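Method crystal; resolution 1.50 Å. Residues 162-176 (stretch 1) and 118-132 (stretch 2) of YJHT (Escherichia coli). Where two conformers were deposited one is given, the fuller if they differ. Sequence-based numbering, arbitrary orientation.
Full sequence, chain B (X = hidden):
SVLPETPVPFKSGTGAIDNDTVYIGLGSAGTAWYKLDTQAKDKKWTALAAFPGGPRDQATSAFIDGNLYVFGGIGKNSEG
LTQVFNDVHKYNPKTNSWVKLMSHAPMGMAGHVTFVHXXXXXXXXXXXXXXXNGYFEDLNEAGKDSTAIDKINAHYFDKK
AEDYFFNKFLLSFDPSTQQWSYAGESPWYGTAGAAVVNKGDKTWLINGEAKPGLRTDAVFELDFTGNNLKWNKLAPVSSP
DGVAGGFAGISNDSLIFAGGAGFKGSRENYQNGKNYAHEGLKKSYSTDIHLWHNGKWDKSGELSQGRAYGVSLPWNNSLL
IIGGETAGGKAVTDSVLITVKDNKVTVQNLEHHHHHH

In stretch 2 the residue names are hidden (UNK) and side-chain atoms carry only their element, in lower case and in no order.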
ATOM      1  N   GLU B 162       7.435  10.242   6.656  1.00 14.33           N
ATOM      2  CA  GLU B 162       6.437   9.194   6.894  1.00 15.17           C
ATOM      3  C   GLU B 162       5.170   9.354   6.058  1.00 13.61           C
ATOM      4  O   GLU B 162       4.479   8.367   5.814  1.00 12.94           O
ATOM      5  CB  GLU B 162       5.973   9.129   8.369  1.00 15.94           C
ATOM      6  CG  GLU B 162       7.003   9.244   9.445  1.00 21.53           C
ATOM      7  CD  GLU B 162       7.277  10.703   9.776  1.00 24.69           C
ATOM      8  OE1 GLU B 162       6.541  11.363  10.589  1.00 30.43           O
ATOM      9  OE2 GLU B 162       8.232  11.187   9.199  1.00 20.09           O
ATOM     10  N   ASP B 163       4.828  10.585   5.670  1.00 12.23           N
ATOM     11  CA  ASP B 163       3.582  10.852   4.970  1.00 12.94           C
ATOM     12  C   ASP B 163       3.628  10.341   3.513  1.00 12.35           C
ATOM     13  O   ASP B 163       2.599  10.386   2.819  1.00 13.56           O
ATOM     14  CB  ASP B 163       3.293  12.352   4.925  1.00 13.49           C
ATOM     15  CG  ASP B 163       3.068  12.962   6.302  1.00 14.48           C
ATOM     16  OD1 ASP B 163       2.682  12.262   7.231  1.00 16.28           O
ATOM     17  OD2 ASP B 163       3.270  14.180   6.423  1.00 20.29           O
ATOM     18  N   TYR B 164       4.813   9.950   3.054  1.00 11.87           N
ATOM     19  CA  TYR B 164       4.961   9.422   1.674  1.00 11.52           C
ATOM     20  C   TYR B 164       4.800   7.918   1.588  1.00 11.94           C
ATOM     21  O   TYR B 164       4.709   7.377   0.501  1.00 10.99           O
ATOM     22  CB  TYR B 164       6.291   9.828   1.070  1.00 12.05           C
ATOM     23  CG  TYR B 164       6.425  11.326   0.904  1.00 12.96           C
ATOM     24  CD1 TYR B 164       5.980  11.982  -0.249  1.00 12.00           C
ATOM     25  CD2 TYR B 164       6.936  12.102   1.943  1.00 12.75           C
ATOM     26  CE1 TYR B 164       6.095  13.378  -0.378  1.00 13.83           C
ATOM     27  CE2 TYR B 164       7.061  13.463   1.816  1.00 13.00           C
ATOM     28  CZ  TYR B 164       6.639  14.099   0.668  1.00 13.56           C
ATOM     29  OH  TYR B 164       6.756  15.484   0.599  1.00 14.37           O
ATOM     30  N   PHE B 165       4.745   7.243   2.727  1.00 11.13           N
ATOM     31  CA  PHE B 165       4.440   5.832   2.771  1.00 11.82           C
ATOM     32  C   PHE B 165       5.328   5.050   1.822  1.00 11.19           C
ATOM     33  O   PHE B 165       4.857   4.134   1.131  1.00 11.94           O
ATOM     34  CB  PHE B 165       2.967   5.594   2.546  1.00 12.82           C
ATOM     35  CG  PHE B 165       2.117   6.095   3.668  1.00 14.59           C
ATOM     36  CD1 PHE B 165       1.777   5.264   4.720  1.00 16.74           C
ATOM     37  CD2 PHE B 165       1.652   7.394   3.677  1.00 15.27           C
ATOM     38  CE1 PHE B 165       1.000   5.736   5.759  1.00 17.52           C
ATOM     39  CE2 PHE B 165       0.879   7.863   4.721  1.00 16.63           C
ATOM     40  CZ  PHE B 165       0.547   7.029   5.748  1.00 15.15           C
ATOM     41  N   PHE B 166       6.615   5.362   1.783  1.00  9.82           N
ATOM     42  CA  PHE B 166       7.562   4.470   1.094  1.00 10.55           C
ATOM     43  C   PHE B 166       7.475   3.065   1.732  1.00 11.30           C
ATOM     44  O   PHE B 166       7.225   2.935   2.935  1.00 12.43           O
ATOM     45  CB  PHE B 166       8.986   5.001   1.126  1.00 11.11           C
ATOM     46  CG  PHE B 166       9.257   6.172   0.217  1.00 10.91           C
ATOM     47  CD1 PHE B 166       8.245   6.836  -0.472  1.00 11.65           C
ATOM     48  CD2 PHE B 166      10.549   6.617   0.070  1.00 10.28           C
ATOM     49  CE1 PHE B 166       8.558   7.871  -1.326  1.00 11.13           C
ATOM     50  CE2 PHE B 166      10.850   7.666  -0.779  1.00 12.05           C
ATOM     51  CZ  PHE B 166       9.843   8.281  -1.480  1.00 11.35           C
ATOM     52  N   ASN B 167       7.670   2.030   0.926  1.00 10.95           N
ATOM     53  CA  ASN B 167       7.313   0.674   1.330  1.00 11.11           C
ATOM     54  C   ASN B 167       8.358   0.062   2.252  1.00 11.14           C
ATOM     55  O   ASN B 167       9.485  -0.223   1.816  1.00 11.96           O
ATOM     56  CB  ASN B 167       7.173  -0.235   0.107  1.00 11.10           C
ATOM     57  CG  ASN B 167       6.606  -1.590   0.455  1.00 11.95           C
ATOM     58  OD1 ASN B 167       6.142  -1.810   1.570  1.00 13.00           O
ATOM     59  ND2 ASN B 167       6.596  -2.512  -0.532  1.00 15.41           N
ATOM     60  N   LYS B 168       7.977  -0.122   3.520  1.00 12.16           N
ATOM     61  CA  LYS B 168       8.874  -0.740   4.503  1.00 13.14           C
ATOM     62  C   LYS B 168       8.672  -2.249   4.610  1.00 13.39           C
ATOM     63  O   LYS B 168       9.448  -2.921   5.298  1.00 13.93           O
ATOM     64  CB  LYS B 168       8.698  -0.114   5.903  1.00 13.95           C
ATOM     65  CG  LYS B 168       7.394  -0.396   6.575  1.00 15.49           C
ATOM     66  CD  LYS B 168       7.378   0.120   8.021  1.00 16.78           C
ATOM     67  CE  LYS B 168       6.093  -0.172   8.726  1.00 18.36           C
ATOM     68  NZ  LYS B 168       6.248   0.145  10.206  1.00 21.32           N
ATOM     69  N   PHE B 169       7.639  -2.787   3.957  1.00 12.16           N
ATOM     70  CA  PHE B 169       7.356  -4.217   4.005  1.00 12.87           C
ATOM     71  C   PHE B 169       8.333  -4.983   3.143  1.00 11.90           C
ATOM     72  O   PHE B 169       8.856  -4.469   2.163  1.00 11.67           O
ATOM     73  CB  PHE B 169       5.939  -4.523   3.568  1.00 14.63           C
ATOM     74  CG  PHE B 169       4.902  -3.996   4.497  1.00 16.52           C
ATOM     75  CD1 PHE B 169       4.580  -4.691   5.648  1.00 18.67           C
ATOM     76  CD2 PHE B 169       4.247  -2.805   4.237  1.00 19.54           C
ATOM     77  CE1 PHE B 169       3.616  -4.232   6.502  1.00 21.21           C
ATOM     78  CE2 PHE B 169       3.286  -2.339   5.089  1.00 20.69           C
ATOM     79  CZ  PHE B 169       2.981  -3.053   6.241  1.00 20.46           C
ATOM     80  N   LEU B 170       8.562  -6.236   3.532  1.00 11.71           N
ATOM     81  CA  LEU B 170       9.348  -7.175   2.744  1.00 11.90           C
ATOM     82  C   LEU B 170       8.378  -8.196   2.155  1.00 12.14           C
ATOM     83  O   LEU B 170       7.618  -8.839   2.885  1.00 11.85           O
ATOM     84  CB  LEU B 170      10.381  -7.887   3.629  1.00 12.37           C
ATOM     85  CG  LEU B 170      11.374  -8.820   2.927  1.00 12.03           C
ATOM     86  CD1 LEU B 170      12.300  -8.080   2.031  1.00 13.06           C
ATOM     87  CD2 LEU B 170      12.175  -9.606   3.983  1.00 12.34           C
ATOM     88  N   LEU B 171       8.398  -8.320   0.828  1.00 12.18           N
ATOM     89  CA  LEU B 171       7.487  -9.179   0.085  1.00 12.76           C
ATOM     90  C   LEU B 171       8.300 -10.300  -0.543  1.00 12.54           C
ATOM     91  O   LEU B 171       9.452 -10.088  -0.917  1.00 12.78           O
ATOM     92  CB  LEU B 171       6.811  -8.368  -1.038  1.00 12.17           C
ATOM     93  CG  LEU B 171       6.196  -6.995  -0.676  1.00 14.30           C
ATOM     94  CD1 LEU B 171       5.657  -6.334  -1.976  1.00 13.98           C
ATOM     95  CD2 LEU B 171       5.144  -7.108   0.382  1.00 17.41           C
ATOM     96  N   SER B 172       7.716 -11.485  -0.669  0.50 12.48           N
ATOM     97  CA  SER B 172       8.385 -12.546  -1.421  0.50 12.37           C
ATOM     98  C   SER B 172       7.470 -13.086  -2.518  0.50 12.31           C
ATOM     99  O   SER B 172       6.286 -13.353  -2.293  0.50 12.91           O
ATOM    100  CB  SER B 172       8.887 -13.676  -0.500  0.50 12.73           C
ATOM    101  OG  SER B 172       7.827 -14.363   0.139  0.50 13.36           O
ATOM    102  N   PHE B 173       8.049 -13.196  -3.705  1.00 11.96           N
ATOM    103  CA  PHE B 173       7.393 -13.747  -4.884  1.00 12.46           C
ATOM    104  C   PHE B 173       7.977 -15.140  -5.128  1.00 14.11           C
ATOM    105  O   PHE B 173       9.193 -15.284  -5.252  1.00 13.99           O
ATOM    106  CB  PHE B 173       7.666 -12.841  -6.088  1.00 12.94           C
ATOM    107  CG  PHE B 173       7.327 -13.459  -7.419  1.00 12.97           C
ATOM    108  CD1 PHE B 173       6.046 -13.428  -7.916  1.00 12.30           C
ATOM    109  CD2 PHE B 173       8.325 -14.063  -8.194  1.00 13.43           C
ATOM    110  CE1 PHE B 173       5.734 -13.987  -9.164  1.00 13.64           C
ATOM    111  CE2 PHE B 173       8.003 -14.602  -9.422  1.00 13.55           C
ATOM    112  CZ  PHE B 173       6.717 -14.570  -9.892  1.00 14.33           C
ATOM    113  N   ASP B 174       7.099 -16.137  -5.224  1.00 14.99           N
ATOM    114  CA  ASP B 174       7.521 -17.532  -5.468  1.00 16.05           C
ATOM    115  C   ASP B 174       7.256 -17.861  -6.929  1.00 16.27           C
ATOM    116  O   ASP B 174       6.104 -17.922  -7.338  1.00 16.24           O
ATOM    117  CB  ASP B 174       6.756 -18.479  -4.545  1.00 16.61           C
ATOM    118  CG  ASP B 174       7.225 -19.941  -4.673  1.00 17.72           C
ATOM    119  OD1 ASP B 174       7.982 -20.229  -5.610  1.00 20.16           O
ATOM    120  OD2 ASP B 174       6.835 -20.771  -3.828  1.00 23.38           O
ATOM    121  N   PRO B 175       8.316 -18.074  -7.742  1.00 17.50           N
ATOM    122  CA  PRO B 175       8.095 -18.325  -9.171  1.00 18.39           C
ATOM    123  C   PRO B 175       7.215 -19.554  -9.485  1.00 18.53           C
ATOM    124  O   PRO B 175       6.567 -19.594 -10.518  1.00 18.68           O
ATOM    125  CB  PRO B 175       9.509 -18.523  -9.722  1.00 18.73           C
ATOM    126  CG  PRO B 175      10.414 -17.950  -8.719  1.00 20.29           C
ATOM    127  CD  PRO B 175       9.743 -18.068  -7.393  1.00 18.11           C
ATOM    128  N   SER B 176       7.198 -20.521  -8.587  0.50 19.01           N
ATOM    129  CA  SER B 176       6.437 -21.743  -8.798  0.50 19.44           C
ATOM    130  C   SER B 176       4.930 -21.514  -8.720  0.50 18.84           C
ATOM    131  O   SER B 176       4.170 -22.101  -9.491  0.50 19.11           O
ATOM    132  CB  SER B 176       6.877 -22.788  -7.782  0.50 19.88           C
ATOM    133  OG  SER B 176       8.266 -23.068  -7.947  0.50 21.77           O
ATOM    134  N   UNK B 118      16.835 -18.238  -1.329  1.00 22.03           N
ATOM    135  CA  UNK B 118      16.171 -19.535  -1.319  1.00 22.94           C
ATOM    136  C   UNK B 118      15.071 -19.693  -2.374  1.00 21.79           C
ATOM    137  O   UNK B 118      13.952 -20.125  -2.069  1.00 22.54           O
ATOM    138  o   UNK B 118      16.430 -19.821   2.354  1.00 31.66           O
ATOM    139  c   UNK B 118      16.711 -19.940   1.159  1.00 26.84           C
ATOM    140  c   UNK B 118      15.615 -19.838   0.083  1.00 24.41           C
ATOM    141  n   UNK B 118      17.951 -20.131   0.736  1.00 29.16           N
ATOM    142  N   UNK B 119      15.403 -19.347  -3.614  1.00 20.73           N
ATOM    143  CA  UNK B 119      14.556 -19.612  -4.767  1.00 20.08           C
ATOM    144  C   UNK B 119      13.375 -18.668  -4.939  1.00 19.55           C
ATOM    145  O   UNK B 119      12.491 -18.925  -5.748  1.00 19.57           O
ATOM    146  N   UNK B 120      13.362 -17.588  -4.167  1.00 18.82           N
ATOM    147  CA  UNK B 120      12.250 -16.621  -4.207  1.00 18.79           C
ATOM    148  C   UNK B 120      12.809 -15.231  -4.449  1.00 17.01           C
ATOM    149  O   UNK B 120      13.948 -14.932  -4.077  1.00 17.00           O
ATOM    150  c   UNK B 120       9.614 -19.535  -1.048  1.00 24.88           C
ATOM    151  c   UNK B 120      10.729 -17.973  -2.644  1.00 20.77           C
ATOM    152  c   UNK B 120      11.471 -16.643  -2.889  1.00 19.32           C
ATOM    153  c   UNK B 120      10.284 -18.154  -1.218  1.00 22.34           C
ATOM    154  n   UNK B 120       8.900 -19.674   0.246  0.50 25.66           N
ATOM    155  N   UNK B 121      11.986 -14.375  -5.064  1.00 15.51           N
ATOM    156  CA  UNK B 121      12.369 -12.979  -5.244  1.00 14.59           C
ATOM    157  C   UNK B 121      11.791 -12.163  -4.112  1.00 13.77           C
ATOM    158  O   UNK B 121      10.595 -12.173  -3.882  1.00 15.80           O
ATOM    159  c   UNK B 121      11.862 -12.464  -6.573  1.00 13.71           C
ATOM    160  N   UNK B 122      12.662 -11.462  -3.404  1.00 12.17           N
ATOM    161  CA  UNK B 122      12.280 -10.637  -2.273  1.00 12.40           C
ATOM    162  C   UNK B 122      12.358  -9.180  -2.704  1.00 11.40           C
ATOM    163  O   UNK B 122      13.326  -8.762  -3.343  1.00 10.93           O
ATOM    164  o   UNK B 122      12.280 -15.663   1.796  1.00 18.34           O
ATOM    165  c   UNK B 122      13.365 -13.357  -0.844  1.00 15.70           C
ATOM    166  c   UNK B 122      12.128 -13.278   1.631  1.00 16.61           C
ATOM    167  c   UNK B 122      13.114 -14.517  -0.148  1.00 16.67           C
ATOM    168  c   UNK B 122      12.478 -14.472   1.080  1.00 15.72           C
ATOM    169  c   UNK B 122      12.986 -12.134  -0.339  1.00 14.26           C
ATOM    170  c   UNK B 122      13.247 -10.864  -1.116  1.00 13.52           C
ATOM    171  c   UNK B 122      12.359 -12.104   0.896  1.00 14.36           C
ATOM    172  N   UNK B 123      11.333  -8.425  -2.303  1.00 10.69           N
ATOM    173  CA  UNK B 123      11.146  -7.014  -2.714  1.00 10.50           C
ATOM    174  C   UNK B 123      10.888  -6.153  -1.481  1.00  9.96           C
ATOM    175  O   UNK B 123      10.107  -6.522  -0.609  1.00 11.05           O
ATOM    176  c   UNK B 123       9.939  -6.888  -3.669  1.00 10.76           C
ATOM    177  c   UNK B 123       9.657  -5.418  -3.987  1.00 11.18           C
ATOM    178  c   UNK B 123      10.176  -7.701  -4.956  1.00 12.13           C
ATOM    179  N   UNK B 124      11.572  -5.022  -1.397  1.00  9.60           N
ATOM    180  CA  UNK B 124      11.221  -4.010  -0.391  1.00 10.20           C
ATOM    181  C   UNK B 124      11.529  -2.647  -0.965  1.00  9.46           C
ATOM    182  O   UNK B 124      12.191  -2.540  -2.002  1.00  9.28           O
ATOM    183  c   UNK B 124      11.928  -4.247   0.965  1.00 11.26           C
ATOM    184  o   UNK B 124      11.341  -3.397   1.953  1.00 13.26           O
ATOM    185  c   UNK B 124      13.413  -4.066   0.870  1.00 12.00           C
ATOM    186  N   UNK B 125      11.010  -1.619  -0.298  1.00  9.08           N
ATOM    187  CA  UNK B 125      11.215  -0.249  -0.760  1.00  9.72           C
ATOM    188  C   UNK B 125      10.275   0.160  -1.873  1.00  9.86           C
ATOM    189  O   UNK B 125       9.459  -0.617  -2.357  1.00 10.08           O
ATOM    190  N   UNK B 126      10.431   1.405  -2.270  1.00  8.94           N
ATOM    191  CA  UNK B 126       9.650   1.974  -3.345  1.00  9.48           C
ATOM    192  C   UNK B 126       8.675   3.030  -2.889  1.00  9.03           C
ATOM    193  O   UNK B 126       8.259   3.086  -1.712  1.00  9.45           O
ATOM    194  N   UNK B 127       8.276   3.852  -3.850  1.00  9.44           N
ATOM    195  CA  UNK B 127       7.296   4.898  -3.591  1.00  8.81           C
ATOM    196  C   UNK B 127       5.913   4.289  -3.333  1.00  8.50           C
ATOM    197  O   UNK B 127       5.657   3.113  -3.630  1.00  9.22           O
ATOM    198  c   UNK B 127       7.209   5.853  -4.791  1.00  8.86           C
ATOM    199  c   UNK B 127       8.566   6.460  -5.104  1.00  9.57           C
ATOM    200  c   UNK B 127       6.575   5.155  -6.030  1.00  9.61           C
ATOM    201  N   UNK B 128       4.985   5.104  -2.843  1.00  8.52           N
ATOM    202  CA  UNK B 128       3.601   4.720  -2.669  1.00  8.91           C
ATOM    203  C   UNK B 128       2.873   4.945  -3.995  1.00  8.53           C
ATOM    204  O   UNK B 128       2.928   6.046  -4.563  1.00  8.53           O
ATOM    205  o   UNK B 128       0.639   5.948  -2.046  1.00 10.33           O
ATOM    206  n   UNK B 128       1.149   4.315  -0.549  1.00 11.63           N
ATOM    207  c   UNK B 128       2.937   5.572  -1.583  1.00  9.55           C
ATOM    208  c   UNK B 128       1.486   5.290  -1.413  1.00  9.31           C
ATOM    209  N   UNK B 129       2.176   3.930  -4.469  1.00  9.01           N
ATOM    210  CA  UNK B 129       1.582   4.044  -5.805  1.00  9.11           C
ATOM    211  C   UNK B 129       0.544   5.158  -5.867  1.00  8.60           C
ATOM    212  O   UNK B 129       0.496   5.883  -6.862  1.00  9.08           O
ATOM    213  c   UNK B 129       1.000   2.731  -6.245  1.00 12.05           C
ATOM    214  n   UNK B 129      -1.283   0.211  -4.962  1.00 22.52           N
ATOM    215  o   UNK B 129       0.022   0.209  -6.847  1.00 16.59           O
ATOM    216  c   UNK B 129      -0.489   0.815  -5.864  1.00 19.07           C
ATOM    217  c   UNK B 129      -0.210   2.303  -5.623  1.00 15.99           C
ATOM    218  N   UNK B 130      -0.310   5.266  -4.854  1.00  8.55           N
ATOM    219  CA  UNK B 130      -1.367   6.282  -4.908  1.00  8.89           C
ATOM    220  C   UNK B 130      -0.808   7.711  -4.871  1.00  8.64           C
ATOM    221  O   UNK B 130      -1.319   8.602  -5.564  1.00  9.03           O
ATOM    222  c   UNK B 130      -3.341   4.921  -4.071  1.00 10.35           C
ATOM    223  c   UNK B 130      -2.402   6.081  -3.796  1.00 10.09           C
ATOM    224  n   UNK B 130      -4.121   4.498  -3.067  1.00 11.72           N
ATOM    225  o   UNK B 130      -3.376   4.414  -5.182  1.00 13.63           O
ATOM    226  N   UNK B 131       0.203   7.959  -4.032  1.00  8.50           N
ATOM    227  CA  UNK B 131       0.790   9.303  -3.943  1.00  9.22           C
ATOM    228  C   UNK B 131       1.523   9.646  -5.239  1.00  9.05           C
ATOM    229  O   UNK B 131       1.345  10.717  -5.812  1.00 10.06           O
ATOM    230  c   UNK B 131       1.655   9.277  -0.167  1.00 11.14           C
ATOM    231  c   UNK B 131       0.860   9.342  -1.435  1.00 10.34           C
ATOM    232  c   UNK B 131       1.708   9.425  -2.701  1.00 10.13           C
ATOM    233  c   UNK B 131       2.493  10.712  -2.740  1.00 11.00           C
ATOM    234  N   UNK B 132       2.340   8.725  -5.727  1.00  8.23           N
ATOM    235  CA  UNK B 132       3.104   8.952  -6.953  1.00  8.37           C
ATOM    236  C   UNK B 132       2.142   9.114  -8.154  1.00  8.47           C
ATOM    237  O   UNK B 132       2.240  10.079  -8.950  1.00  9.64           O
ATOM    238  c   UNK B 132       4.043   7.766  -7.180  1.00  9.58           C
ATOM    239  c   UNK B 132       4.429   7.477  -9.640  1.00 11.80           C
ATOM    240  c   UNK B 132       6.189   8.366  -8.282  1.00 11.11           C
ATOM    241  c   UNK B 132       4.902   7.882  -8.391  1.00 10.60           C
ATOM    242  c   UNK B 132       6.979   8.482  -9.385  1.00 11.95           C
ATOM    243  c   UNK B 132       6.486   8.064 -10.614  1.00 12.21           C
ATOM    244  c   UNK B 132       5.237   7.562 -10.733  1.00 11.91           C
TER
HETATM  245  O   HOH W   1      10.337 -21.600  -5.367  1.00 37.83           O
HETATM  246  O   HOH W   2      12.245  -2.101   4.166  1.00 27.49           O
HETATM  247  O   HOH W   3       7.289  -1.970  -3.338  1.00 14.69           O
HETATM  248  O   HOH W   4       5.201   7.819  -2.252  1.00 11.34           O
HETATM  249  O   HOH W   5       3.481   2.176   0.332  1.00 17.32           O

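Position 118 carries two carbons, the second bearing one oxygen and one nitrogen, and touches nothing on stretch 1: Asn118, in a turn with positive phi. Position 119 has no side-chain atoms and also has positive phi, which favours glycine; Gly119 sets its O 3.3 Å from Pro175 CD.

At 120 four carbons run in a row to a nitrogen. This is Lys120, whose CE lies 4.1 Å from Asp174 OD2, a neighbourly distance rather than a bond. Position 121 has one carbon, 4.2 Å from Phe173 CD2 at the edge of that ring: Ala121. Its backbone pairs with Phe173 both ways, Ala121 N to Phe173 O at 2.9 Å and Phe173 N to Ala121 O at 2.7 Å.

Position 122 shows one carbon, then a six-carbon ring bearing an oxygen, so Tyr122. Ser172 CB sits over one ring face, 3.9 Å from Tyr122 CE1, and Leu170 CD2 approaches Tyr122 CD1 at 4.0 Å. At 123 one carbon carries two more: Val123. Its CB is 4.3 Å from Leu171 CB, and two hydrogen bonds, Val123 N to Leu171 O and Leu171 N to Val123 O, both 2.9 Å, join the backbones.

Position 124 forks into one oxygen and one carbon. Thr124 donates from OG1 to Phe169 O at 2.7 Å, while a water donates to the same OG1 and to Lys168 O. Positions 125 and 126 lack side chains, and both have positive phi. Gly125 N gives a weak hydrogen bond to Asn167 O at 3.0 Å; at Gly126 a CB would jam against the preceding carbonyl, and Gly126 O accepts from Asn167 N at 2.9 Å.

Position 127 is again one carbon carrying two: Val127, its CG1 4.0 Å from Phe166 CE1. Position 128 has two carbons, the second with oxygen and nitrogen, and its CB lies 3.3 Å from Tyr164 O. Asn128 caps the helix, OD1 accepting from the backbone N of 131 at 2.9 Å.

Position 129, three carbons ending in oxygen and nitrogen, is Gln129; 130, one carbon shorter, is Asn130. Neither reaches stretch 1. Position 131 has four carbons forked at the first, one arm two long: Ile131, its CD1 3.3 Å from Asp163 O and 4.3 Å from Phe165 CD2. Position 132, one carbon and a six-carbon ring, is Phe132, without contact.

The contact works in two parts: antiparallel strands zipped by paired backbone bonds, then a glycine turn held by Asn167 and a capped helix that brings Ile131 against stretch 1.

Stretch 2 (118-132) NGKAYVTGGVNQNIF
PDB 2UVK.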